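Local coordinates for nucleotidyltransferase (Thermus thermophilus HB8, PDB 1WWP), which is of unproven function but is probably the substrate-binding partner of a nucleotidyltransferase, built as an all-helical subunit that pairs with a second copy, at residues A26-F30 against F100-Y106. Numbering follows the deposited sequence.
Sequences AIQRF and FRRLPDY
L103 packs against A26 and F30 where two long helices of an all-helical bundle pack in its buried interior. Segment 26-30 belongs to helix 20-49 and segment 100-106 to helix 93-116. Their local axes run in roughly the same direction, at 42°, and come within 10.5 Å. The contact is apolar, with no hydrogen bond across it. L103 splits its two methyls between two neighbours. CD1 rests 3.7 Å from A26 CB. CD2 sits over one face of the F30 ring in a CH-pi contact, 4.2 Å from the ring centroid. F30 has CG anti to the backbone N (chi1 161°), which carries the ring across to helix 93-116. There it also meets Y106. The ring planes are 23° from parallel, but the rings are offset. The closest approach is at their rims, F30 CE1 to Y106 CD2, 3.6 Å. Y106 OH is hydrogen-bonded to D83, and M80 of the same helix 71-86 touches both side chains. L12 of helix 2-13 packs on A26. R29, whose side chain leads away from this contact, forms a salt bridge with D24 of the second subunit. At the start of segment 100-106, the F100 ring presents its edge to A26, with CE1 3.9 Å from A26 CB.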
loop_
_atom_site.group_PDB
_atom_site.type_symbol
_atom_site.label_atom_id
_atom_site.label_comp_id
_atom_site.label_asym_id
_atom_site.label_seq_id
_atom_site.Cartn_x
_atom_site.Cartn_y
_atom_site.Cartn_z
ATOM N N ALA A 26 5.942 8.928 1.530
ATOM C CA ALA A 26 6.501 8.826 0.181
ATOM C C ALA A 26 6.189 7.436 -0.371
ATOM O O ALA A 26 5.948 7.267 -1.556
ATOM C CB ALA A 26 8.002 9.037 0.215
ATOM N N ILE A 27 6.189 6.443 0.504
ATOM C CA ILE A 27 5.910 5.079 0.071
ATOM C C ILE A 27 4.444 4.943 -0.342
ATOM O O ILE A 27 4.125 4.317 -1.350
ATOM C CB ILE A 27 6.263 4.094 1.197
ATOM C CG1 ILE A 27 7.779 4.078 1.381
ATOM C CG2 ILE A 27 5.716 2.713 0.890
ATOM C CD1 ILE A 27 8.232 3.320 2.617
ATOM N N GLN A 28 3.558 5.550 0.439
ATOM C CA GLN A 28 2.136 5.532 0.142
ATOM C C GLN A 28 1.887 6.208 -1.208
ATOM O O GLN A 28 1.143 5.695 -2.047
ATOM C CB GLN A 28 1.360 6.263 1.253
ATOM C CG GLN A 28 -0.095 6.590 0.913
ATOM C CD GLN A 28 -1.009 5.363 0.858
ATOM O OE1 GLN A 28 -2.205 5.494 0.592
ATOM N NE2 GLN A 28 -0.454 4.177 1.110
ATOM N N ARG A 29 2.515 7.354 -1.433
ATOM C CA ARG A 29 2.326 8.074 -2.693
ATOM C C ARG A 29 2.891 7.309 -3.864
ATOM O O ARG A 29 2.350 7.346 -4.964
ATOM C CB ARG A 29 2.964 9.464 -2.602
ATOM C CG ARG A 29 2.295 10.328 -1.546
ATOM C CD ARG A 29 2.915 11.733 -1.395
ATOM N NE ARG A 29 2.096 12.483 -0.445
ATOM C CZ ARG A 29 2.284 13.747 -0.075
ATOM N NH1 ARG A 29 3.288 14.465 -0.572
ATOM N NH2 ARG A 29 1.458 14.287 0.810
ATOM N N PHE A 30 4.005 6.630 -3.644
ATOM C CA PHE A 30 4.574 5.823 -4.710
ATOM C C PHE A 30 3.521 4.767 -5.113
ATOM O O PHE A 30 3.307 4.489 -6.297
ATOM C CB PHE A 30 5.846 5.138 -4.197
ATOM C CG PHE A 30 6.270 3.953 -5.019
ATOM C CD1 PHE A 30 6.584 4.096 -6.363
ATOM C CD2 PHE A 30 6.331 2.682 -4.444
ATOM C CE1 PHE A 30 6.952 2.982 -7.133
ATOM C CE2 PHE A 30 6.701 1.553 -5.213
ATOM C CZ PHE A 30 7.008 1.708 -6.553
ATOM N N PHE A 100 12.769 3.821 -0.328
ATOM C CA PHE A 100 12.879 5.268 -0.466
ATOM C C PHE A 100 14.061 5.691 -1.332
ATOM O O PHE A 100 13.980 6.687 -2.047
ATOM C CB PHE A 100 13.003 5.943 0.904
ATOM C CG PHE A 100 13.007 7.442 0.829
ATOM C CD1 PHE A 100 11.826 8.142 0.586
ATOM C CD2 PHE A 100 14.200 8.151 0.923
ATOM C CE1 PHE A 100 11.833 9.521 0.433
ATOM C CE2 PHE A 100 14.216 9.537 0.771
ATOM C CZ PHE A 100 13.032 10.225 0.523
ATOM N N ARG A 101 15.156 4.938 -1.265
ATOM C CA ARG A 101 16.345 5.260 -2.053
ATOM C C ARG A 101 16.098 5.110 -3.550
ATOM O O ARG A 101 16.791 5.722 -4.368
ATOM C CB ARG A 101 17.521 4.365 -1.656
ATOM C CG ARG A 101 18.017 4.545 -0.227
ATOM C CD ARG A 101 19.282 3.723 0.024
ATOM N NE ARG A 101 19.076 2.302 -0.256
ATOM C CZ ARG A 101 20.023 1.375 -0.171
ATOM N NH1 ARG A 101 21.256 1.710 0.187
ATOM N NH2 ARG A 101 19.734 0.107 -0.441
ATOM N N ARG A 102 15.111 4.304 -3.915
ATOM C CA ARG A 102 14.820 4.103 -5.321
ATOM C C ARG A 102 13.769 5.059 -5.859
ATOM O O ARG A 102 13.686 5.272 -7.067
ATOM C CB ARG A 102 14.367 2.667 -5.546
ATOM C CG ARG A 102 15.393 1.629 -5.104
ATOM C CD ARG A 102 14.723 0.369 -4.584
ATOM N NE ARG A 102 15.657 -0.461 -3.832
ATOM C CZ ARG A 102 15.328 -1.581 -3.192
ATOM N NH1 ARG A 102 14.074 -2.013 -3.209
ATOM N NH2 ARG A 102 16.257 -2.272 -2.537
ATOM N N LEU A 103 12.967 5.650 -4.977
ATOM C CA LEU A 103 11.908 6.542 -5.440
ATOM C C LEU A 103 12.334 7.636 -6.414
ATOM O O LEU A 103 11.605 7.931 -7.364
ATOM C CB LEU A 103 11.166 7.160 -4.253
ATOM C CG LEU A 103 10.517 6.159 -3.294
ATOM C CD1 LEU A 103 9.577 6.912 -2.367
ATOM C CD2 LEU A 103 9.742 5.085 -4.067
ATOM N N PRO A 104 13.513 8.255 -6.197
ATOM C CA PRO A 104 13.978 9.312 -7.097
ATOM C C PRO A 104 13.899 8.883 -8.557
ATOM O O PRO A 104 13.290 9.569 -9.385
ATOM C CB PRO A 104 15.419 9.534 -6.644
ATOM C CG PRO A 104 15.343 9.267 -5.174
ATOM C CD PRO A 104 14.492 8.027 -5.115
ATOM N N ASP A 105 14.519 7.746 -8.868
ATOM C CA ASP A 105 14.522 7.223 -10.231
ATOM C C ASP A 105 13.118 6.880 -10.718
ATOM O O ASP A 105 12.767 7.186 -11.854
ATOM C CB ASP A 105 15.404 5.979 -10.327
ATOM C CG ASP A 105 16.870 6.283 -10.073
ATOM O OD1 ASP A 105 17.188 6.816 -8.990
ATOM O OD2 ASP A 105 17.707 5.986 -10.956
ATOM N N TYR A 106 12.319 6.241 -9.867
ATOM C CA TYR A 106 10.960 5.879 -10.268
ATOM C C TYR A 106 10.192 7.133 -10.647
ATOM O O TYR A 106 9.525 7.171 -11.679
ATOM C CB TYR A 106 10.224 5.147 -9.147
ATOM C CG TYR A 106 10.833 3.830 -8.766
ATOM C CD1 TYR A 106 11.694 3.157 -9.635
ATOM C CD2 TYR A 106 10.530 3.228 -7.542
ATOM C CE1 TYR A 106 12.236 1.921 -9.294
ATOM C CE2 TYR A 106 11.071 1.984 -7.192
ATOM C CZ TYR A 106 11.921 1.345 -8.073
ATOM O OH TYR A 106 12.464 0.134 -7.740
#